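Local coordinates for cyclodipeptide synthase, BtCDPS (Bacillus thermoamylovorans, PDB 6ZTU), which probably makes cyclodipeptides through aminoacyltransferase chemistry, the family's aminoacyl groups normally being delivered by aminoacyl-tRNAs, at residues A[58-63]-A[107-112]; A[29-34]-A[46-51]; A[23-28]-A[193-198]. All blocks are in the same frame, centred on the assembly; numbering follows the deposited sequence.

Interaction 1. Residues A[58-63]-A[107-112]. With 0RE ((2S)-hexane-1,2-diol), chain B.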
# COMPACT_ATOMS: atom_id res chain seq x y z
N ASN A 58 -2.58 7.67 16.04
CA ASN A 58 -1.34 7.84 15.29
C ASN A 58 -1.62 7.60 13.82
O ASN A 58 -2.37 6.68 13.48
CB ASN A 58 -0.27 6.86 15.77
CG ASN A 58 -0.01 6.97 17.25
OD1 ASN A 58 0.74 7.83 17.69
ND2 ASN A 58 -0.64 6.09 18.03
N VAL A 59 -0.99 8.41 12.97
CA VAL A 59 -1.18 8.40 11.53
C VAL A 59 0.18 8.36 10.86
O VAL A 59 1.06 9.17 11.18
CB VAL A 59 -1.95 9.64 11.05
CG1 VAL A 59 -2.09 9.64 9.54
CG2 VAL A 59 -3.31 9.76 11.75
N THR A 60 0.35 7.44 9.91
CA THR A 60 1.55 7.35 9.09
C THR A 60 1.12 7.22 7.63
O THR A 60 0.08 6.62 7.34
CB THR A 60 2.42 6.14 9.49
OG1 THR A 60 2.73 6.22 10.89
CG2 THR A 60 3.72 6.09 8.68
N VAL A 61 1.91 7.80 6.73
CA VAL A 61 1.67 7.71 5.29
C VAL A 61 2.76 6.85 4.67
O VAL A 61 3.95 7.09 4.91
CB VAL A 61 1.64 9.12 4.66
CG1 VAL A 61 1.61 9.05 3.14
CG2 VAL A 61 0.46 9.91 5.19
N LEU A 62 2.37 5.86 3.86
CA LEU A 62 3.31 5.00 3.15
C LEU A 62 3.28 5.34 1.66
O LEU A 62 2.22 5.25 1.02
CB LEU A 62 2.96 3.52 3.34
CG LEU A 62 3.96 2.54 2.72
CD1 LEU A 62 5.30 2.55 3.49
CD2 LEU A 62 3.36 1.14 2.66
N LEU A 63 4.44 5.69 1.12
CA LEU A 63 4.63 5.97 -0.30
C LEU A 63 5.44 4.87 -0.96
O LEU A 63 6.10 4.07 -0.29
CB LEU A 63 5.35 7.31 -0.49
CG LEU A 63 4.78 8.51 0.25
CD1 LEU A 63 5.59 9.77 -0.10
CD2 LEU A 63 3.31 8.71 -0.08
N GLU A 107 2.57 14.95 13.38
CA GLU A 107 3.94 14.68 12.96
C GLU A 107 3.99 14.30 11.49
O GLU A 107 3.10 13.60 10.99
CB GLU A 107 4.54 13.55 13.80
CG GLU A 107 4.50 13.79 15.29
CD GLU A 107 5.88 13.90 15.88
OE1 GLU A 107 6.14 13.27 16.93
OE2 GLU A 107 6.72 14.61 15.28
N ILE A 108 5.03 14.75 10.80
CA ILE A 108 5.21 14.44 9.39
C ILE A 108 5.77 13.03 9.25
O ILE A 108 6.94 12.83 8.91
CB ILE A 108 6.13 15.48 8.72
CG1 ILE A 108 5.66 16.89 9.10
CG2 ILE A 108 6.08 15.33 7.20
CD1 ILE A 108 4.22 17.18 8.72
N ASP A 109 4.92 12.03 9.50
CA ASP A 109 5.34 10.64 9.54
C ASP A 109 5.06 10.01 8.18
O ASP A 109 4.01 9.42 7.96
CB ASP A 109 4.63 9.90 10.67
CG ASP A 109 5.48 8.82 11.28
OD1 ASP A 109 6.67 9.07 11.55
OD2 ASP A 109 4.95 7.70 11.48
N ILE A 110 6.02 10.16 7.27
CA ILE A 110 5.89 9.72 5.88
C ILE A 110 7.13 8.92 5.52
O ILE A 110 8.26 9.40 5.69
CB ILE A 110 5.74 10.91 4.91
CG1 ILE A 110 4.63 11.86 5.37
CG2 ILE A 110 5.52 10.40 3.47
CD1 ILE A 110 4.55 13.13 4.52
N TYR A 111 6.94 7.71 4.99
CA TYR A 111 8.03 6.84 4.58
C TYR A 111 7.70 6.21 3.23
O TYR A 111 6.53 6.13 2.85
CB TYR A 111 8.27 5.71 5.60
CG TYR A 111 8.40 6.23 7.01
CD1 TYR A 111 7.29 6.37 7.83
CD2 TYR A 111 9.63 6.62 7.50
CE1 TYR A 111 7.41 6.88 9.11
CE2 TYR A 111 9.76 7.12 8.77
CZ TYR A 111 8.65 7.25 9.57
OH TYR A 111 8.80 7.76 10.84
N THR A 112 8.74 5.79 2.51
CA THR A 112 8.55 4.87 1.39
C THR A 112 8.81 3.45 1.86
O THR A 112 9.47 3.21 2.89
CB THR A 112 9.46 5.18 0.19
OG1 THR A 112 10.75 4.58 0.39
CG2 THR A 112 9.62 6.68 -0.02
O01 0RE B . -0.71 -1.07 -2.83
C02 0RE B . -1.52 0.03 -2.55
C03 0RE B . -1.22 0.50 -1.13
O04 0RE B . -1.89 -0.32 -0.21
C05 0RE B . 0.28 0.46 -0.90
C06 0RE B . 0.98 1.39 -1.89
C07 0RE B . 2.49 1.20 -1.73
C08 0RE B . 3.03 2.50 -1.16
O HOH W 1 1.26 11.86 12.05
O HOH W 2 2.42 8.14 13.74
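Thr60 OG1 is gripped from two directions: it donates to Asp109 OD2 at 2.7 Å, meeting the anti lone pair of that oxygen, and it is also hydrogen-bonded to His28 NE2 from the neighbouring strand. With chi1 at -55°, OG1 sits anti to its own carbonyl carbon and CG2 anti to the backbone N, so one branch serves the carboxylate while the other reaches the rim of the Tyr111 ring, where CG2 lies near the ring plane 3.7 Å from CD1. The second carboxylate oxygen is taken as well, since Tyr111 OH donates to Asp109 OD1 at 2.6 Å from above the carboxylate plane, 38° out of it. Two hydroxyls, one on each oxygen, would restrain the rotation of the Asp109 carboxylate, and would be expected to stabilise its negative charge.

Beyond this polar corner the backbones pair as parallel strands. Val61 N donates to Asp109 O, Tyr111 N to Val61 O, and Leu63 N to Tyr111 O, the last at 2.7 Å. Where the chains diverge, a water donates to both Val59 O (2.8 Å) and Glu107 O, spanning the gap.

On one face of the sheet, Leu63 CD1 packs 3.6 Å from Ile110 CG2, while Val61 lies alongside Ile110 and points the same way; His93 and Phe94 of helix 79-103 cover this face. Leu62 and Tyr111 project from the opposite face toward helix 167-191. The strand axes make an angle of 26°, and the Leu62-Leu63 end borders C08 of the bound hexanediol. Two parallel strands joined by a largely helical connection, with a pocket at their C-terminal end, are characteristic of the Rossmann-like fold of the HUP clan.

Interaction 2. Residues A[29-34]-A[46-51]; sequences ILLGIS and HQLIDW. With 0RE ((2S)-hexane-1,2-diol), chain B.
Ile29 and Trp51 make the one aliphatic-aromatic contact: Ile29 CD1 reaches the rim of the indole near its plane, 3.6 Å from Trp51 CZ3. The two side chains cross at about a right angle. Ile29 can reach this far because CG1 is anti to the backbone N (chi1 -177°) and CD1 continues the extended course (chi2 168°). Trp51 is also engaged by Phe10, edge-to-face.

The remaining contacts are aliphatic. Leu31 points at the helix, and its CD1 methyl lies 3.8 Å from Ile49 CG1 and 4.2 Å from Leu48 CB, so one methyl meets two successive helical residues. Further along the chain, Ile33 and Leu48 run past each other in opposite directions until their CD1 atoms stand 3.8 Å apart.

No hydrogen bond joins the two segments. The polar side chains of Asp50 and His46 do not touch 29-34; Asp50 forms a salt bridge with Lys103 and His46 a hydrogen bond with Glu99, both of helix 79-103. At the sheet's far side, Gly32 CA is 4.0 Å from C03 of the bound hexanediol, with no side chain intervening.

The short axes approach to 10.2 Å and run antiparallel at 178°, as expected for a helix returning across its own sheet. Strand 28-32, helix 42-55 and strand 58-63 form a beta-alpha-beta unit, the building block of Rossmann-like folds.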
# COMPACT_ATOMS: atom_id res chain seq x y z
N ILE A 29 -3.20 4.11 11.95
CA ILE A 29 -3.55 3.86 10.56
C ILE A 29 -2.34 4.16 9.68
O ILE A 29 -1.61 5.14 9.90
CB ILE A 29 -4.79 4.68 10.12
CG1 ILE A 29 -5.20 4.35 8.68
CG2 ILE A 29 -4.52 6.17 10.28
CD1 ILE A 29 -6.58 4.90 8.30
N LEU A 30 -2.08 3.27 8.72
CA LEU A 30 -1.07 3.46 7.70
C LEU A 30 -1.80 3.70 6.38
O LEU A 30 -2.54 2.83 5.91
CB LEU A 30 -0.16 2.22 7.60
CG LEU A 30 1.02 2.29 6.62
CD1 LEU A 30 1.98 3.42 7.03
CD2 LEU A 30 1.76 0.98 6.54
N LEU A 31 -1.61 4.88 5.80
CA LEU A 31 -2.33 5.28 4.59
C LEU A 31 -1.47 4.91 3.39
O LEU A 31 -0.39 5.46 3.21
CB LEU A 31 -2.63 6.77 4.62
CG LEU A 31 -3.63 7.21 5.68
CD1 LEU A 31 -3.61 8.73 5.81
CD2 LEU A 31 -5.03 6.72 5.31
N GLY A 32 -1.94 3.96 2.58
CA GLY A 32 -1.18 3.56 1.41
C GLY A 32 -1.48 4.46 0.22
O GLY A 32 -2.64 4.57 -0.19
N ILE A 33 -0.46 5.13 -0.32
CA ILE A 33 -0.62 6.06 -1.44
C ILE A 33 0.02 5.40 -2.65
O ILE A 33 1.24 5.21 -2.68
CB ILE A 33 0.01 7.43 -1.15
CG1 ILE A 33 -0.45 7.98 0.20
CG2 ILE A 33 -0.29 8.40 -2.30
CD1 ILE A 33 -1.96 8.09 0.35
N SER A 34 -0.79 5.05 -3.63
CA SER A 34 -0.33 4.28 -4.77
C SER A 34 0.22 5.21 -5.85
O SER A 34 -0.42 6.21 -6.17
CB SER A 34 -1.48 3.44 -5.33
OG SER A 34 -0.99 2.41 -6.17
N HIS A 46 -5.67 14.94 1.13
CA HIS A 46 -6.13 15.73 2.27
C HIS A 46 -7.31 15.07 2.96
O HIS A 46 -7.38 15.03 4.20
CB HIS A 46 -6.48 17.15 1.82
CG HIS A 46 -5.30 18.07 1.82
ND1 HIS A 46 -5.05 18.96 2.85
CD2 HIS A 46 -4.29 18.23 0.93
CE1 HIS A 46 -3.94 19.64 2.59
NE2 HIS A 46 -3.46 19.21 1.43
N GLN A 47 -8.26 14.53 2.19
CA GLN A 47 -9.40 13.86 2.80
C GLN A 47 -8.95 12.67 3.63
O GLN A 47 -9.42 12.47 4.76
CB GLN A 47 -10.38 13.42 1.72
CG GLN A 47 -11.15 14.55 1.07
CD GLN A 47 -12.38 14.03 0.36
OE1 GLN A 47 -12.30 13.09 -0.42
NE2 GLN A 47 -13.53 14.64 0.64
N LEU A 48 -8.03 11.86 3.09
CA LEU A 48 -7.53 10.70 3.83
C LEU A 48 -6.92 11.12 5.16
O LEU A 48 -7.21 10.52 6.21
CB LEU A 48 -6.49 9.95 3.01
CG LEU A 48 -6.91 9.20 1.75
CD1 LEU A 48 -5.66 8.68 1.05
CD2 LEU A 48 -7.84 8.05 2.12
N ILE A 49 -6.10 12.16 5.14
CA ILE A 49 -5.36 12.56 6.32
C ILE A 49 -6.26 13.32 7.29
O ILE A 49 -6.16 13.14 8.51
CB ILE A 49 -4.12 13.37 5.91
CG1 ILE A 49 -3.10 12.45 5.22
CG2 ILE A 49 -3.48 14.05 7.10
CD1 ILE A 49 -2.01 13.17 4.48
N ASP A 50 -7.17 14.15 6.78
CA ASP A 50 -8.13 14.83 7.66
C ASP A 50 -8.98 13.82 8.42
O ASP A 50 -9.13 13.93 9.64
CB ASP A 50 -9.03 15.76 6.85
CG ASP A 50 -8.28 16.97 6.31
OD1 ASP A 50 -7.21 17.29 6.85
OD2 ASP A 50 -8.78 17.59 5.35
N TRP A 51 -9.55 12.85 7.71
CA TRP A 51 -10.33 11.81 8.36
C TRP A 51 -9.48 11.00 9.33
O TRP A 51 -9.91 10.69 10.44
CB TRP A 51 -10.97 10.90 7.31
CG TRP A 51 -11.72 9.72 7.86
CD1 TRP A 51 -13.01 9.70 8.33
CD2 TRP A 51 -11.24 8.38 7.98
NE1 TRP A 51 -13.34 8.44 8.74
CE2 TRP A 51 -12.27 7.60 8.53
CE3 TRP A 51 -10.02 7.76 7.66
CZ2 TRP A 51 -12.13 6.23 8.79
CZ3 TRP A 51 -9.88 6.40 7.91
CH2 TRP A 51 -10.93 5.65 8.47
O01 0RE B . -0.71 -1.07 -2.83
C02 0RE B . -1.52 0.03 -2.55
C03 0RE B . -1.22 0.50 -1.13
O04 0RE B . -1.89 -0.32 -0.21
C05 0RE B . 0.28 0.46 -0.90
C06 0RE B . 0.98 1.39 -1.89
C07 0RE B . 2.49 1.20 -1.73
C08 0RE B . 3.03 2.50 -1.16

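Interaction 3. Residues A[23-28]-A[193-198]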
# COMPACT_ATOMS: atom_id res chain seq x y z
N TYR A 23 -9.12 -1.80 14.00
CA TYR A 23 -9.65 -0.52 13.55
C TYR A 23 -10.40 0.20 14.67
O TYR A 23 -10.23 1.40 14.87
CB TYR A 23 -10.57 -0.73 12.34
CG TYR A 23 -11.48 0.42 12.06
CD1 TYR A 23 -10.99 1.62 11.58
CD2 TYR A 23 -12.85 0.31 12.26
CE1 TYR A 23 -11.82 2.69 11.32
CE2 TYR A 23 -13.69 1.37 12.00
CZ TYR A 23 -13.17 2.56 11.54
OH TYR A 23 -14.00 3.63 11.27
N LYS A 24 -11.24 -0.53 15.40
CA LYS A 24 -12.00 0.11 16.47
C LYS A 24 -11.11 0.58 17.61
O LYS A 24 -11.48 1.51 18.33
CB LYS A 24 -13.07 -0.84 16.98
CG LYS A 24 -14.26 -0.96 16.02
CD LYS A 24 -15.28 -1.95 16.54
CE LYS A 24 -16.38 -2.20 15.51
NZ LYS A 24 -17.07 -0.93 15.13
N ASN A 25 -9.93 -0.03 17.78
CA ASN A 25 -8.99 0.46 18.78
C ASN A 25 -8.38 1.81 18.39
O ASN A 25 -7.90 2.53 19.27
CB ASN A 25 -7.87 -0.56 19.00
CG ASN A 25 -8.34 -1.81 19.71
OD1 ASN A 25 -9.38 -1.81 20.39
ND2 ASN A 25 -7.58 -2.89 19.57
N LYS A 26 -8.38 2.15 17.10
CA LYS A 26 -7.94 3.47 16.61
C LYS A 26 -6.50 3.80 17.00
O LYS A 26 -6.12 4.97 17.05
CB LYS A 26 -8.89 4.57 17.09
CG LYS A 26 -10.32 4.45 16.55
CD LYS A 26 -10.39 4.70 15.04
CE LYS A 26 -11.75 4.30 14.47
NZ LYS A 26 -12.87 4.87 15.26
N THR A 27 -5.67 2.77 17.23
CA THR A 27 -4.28 2.99 17.64
C THR A 27 -3.46 3.63 16.52
O THR A 27 -2.75 4.62 16.74
CB THR A 27 -3.65 1.66 18.06
OG1 THR A 27 -4.38 1.09 19.15
CG2 THR A 27 -2.18 1.83 18.47
N HIS A 28 -3.55 3.08 15.31
CA HIS A 28 -2.69 3.56 14.24
C HIS A 28 -3.30 3.19 12.90
O HIS A 28 -3.84 2.09 12.73
CB HIS A 28 -1.28 2.96 14.37
CG HIS A 28 -0.34 3.40 13.30
ND1 HIS A 28 -0.17 2.71 12.12
CD2 HIS A 28 0.49 4.47 13.24
CE1 HIS A 28 0.72 3.34 11.37
NE2 HIS A 28 1.13 4.41 12.02
N TYR A 193 4.36 0.28 16.24
CA TYR A 193 3.10 0.53 16.92
C TYR A 193 2.53 -0.78 17.47
O TYR A 193 2.84 -1.87 16.98
CB TYR A 193 2.09 1.21 15.98
CG TYR A 193 2.58 2.57 15.61
CD1 TYR A 193 2.38 3.65 16.47
CD2 TYR A 193 3.32 2.78 14.45
CE1 TYR A 193 2.87 4.90 16.16
CE2 TYR A 193 3.81 4.03 14.13
CZ TYR A 193 3.58 5.09 14.99
OH TYR A 193 4.08 6.34 14.69
N LYS A 194 1.72 -0.66 18.52
CA LYS A 194 1.13 -1.84 19.14
C LYS A 194 0.29 -2.62 18.15
O LYS A 194 0.25 -3.86 18.19
CB LYS A 194 0.26 -1.43 20.33
CG LYS A 194 -0.19 -2.60 21.18
CD LYS A 194 -1.67 -2.51 21.52
CE LYS A 194 -1.97 -1.32 22.41
NZ LYS A 194 -3.28 -1.47 23.12
N GLU A 195 -0.40 -1.91 17.26
CA GLU A 195 -1.26 -2.50 16.25
C GLU A 195 -1.54 -1.44 15.20
O GLU A 195 -1.35 -0.24 15.44
CB GLU A 195 -2.57 -3.02 16.87
CG GLU A 195 -3.41 -1.88 17.44
CD GLU A 195 -4.49 -2.33 18.40
OE1 GLU A 195 -4.93 -3.50 18.34
OE2 GLU A 195 -4.91 -1.49 19.22
N SER A 196 -2.00 -1.87 14.01
CA SER A 196 -2.22 -0.91 12.94
C SER A 196 -3.15 -1.52 11.90
O SER A 196 -3.23 -2.74 11.77
CB SER A 196 -0.90 -0.53 12.26
OG SER A 196 -1.12 0.34 11.16
N VAL A 197 -3.85 -0.66 11.17
CA VAL A 197 -4.52 -1.08 9.94
C VAL A 197 -3.87 -0.33 8.78
O VAL A 197 -3.69 0.89 8.84
CB VAL A 197 -6.04 -0.83 9.95
CG1 VAL A 197 -6.75 -1.85 10.84
CG2 VAL A 197 -6.38 0.58 10.41
N LEU A 198 -3.54 -1.07 7.72
CA LEU A 198 -3.24 -0.44 6.43
C LEU A 198 -4.56 -0.13 5.74
O LEU A 198 -5.47 -0.97 5.72
CB LEU A 198 -2.39 -1.38 5.58
CG LEU A 198 -2.17 -1.01 4.10
CD1 LEU A 198 -1.34 0.28 4.01
CD2 LEU A 198 -1.47 -2.17 3.39
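Tyr23 begins the contact, its CB 4.3 Å from Val197 CG1. Asn25 ND2 donates to Glu195 OE1 at 3.0 Å, on the syn side but 24° out of the carboxylate plane, and more weakly to OE2. After Lys26, whose positive phi takes the chain out of the helix, Thr27 OG1 donates to the anti lone pair of Glu195 OE2 at 2.6 Å. Two donor groups thus make three bonds to one carboxylate, one of them weak, and an alanine at Glu195 would probably leave both without these acceptors and the helix end less firmly tied to the chain just ahead of strand 196-200.

His28 CG, anti to the backbone N (chi1 180°), is carried toward Tyr193, and the rings form an offset stack, centroids 4.0 Å apart and planes at 20°, with His28 CD2 over the centre of the tyrosine ring. At the imidazole edge ND1 shares a 2.7 Å hydrogen bond with Ser196 OG. Val197 N donates to His28 O at 3.2 Å.

The segments join the end of helix 17-25 and its following turn to the loop entering strand 196-200 and its first residues, between strands 58-63 and 223-229, with Leu191 of helix 167-191 against His28.

All three interactions reach one mixed sheet, whose adjacent parallel strands run in the order 196-200, 28-32, 58-63, 110-112. Interactions 1 and 2 have centres 9 Å apart and meet through the pairing of strands 28-32 and 58-63; interaction 3 lies about 14 Å from each centre. Along the chain, interaction 2 closes before interaction 1 opens, and the long-range interaction 3 encloses both, bringing residues 165 positions apart together. Interactions 1 and 2 both border the hexanediol, supplying Leu62, Leu63, Gly32 and Ile33 to its pocket, whereas interaction 3 joins the chain leading into strand 28-32 to that leading into 196-200, near their N-terminal ends, with the Val197 side chain about 11 Å from the ligand.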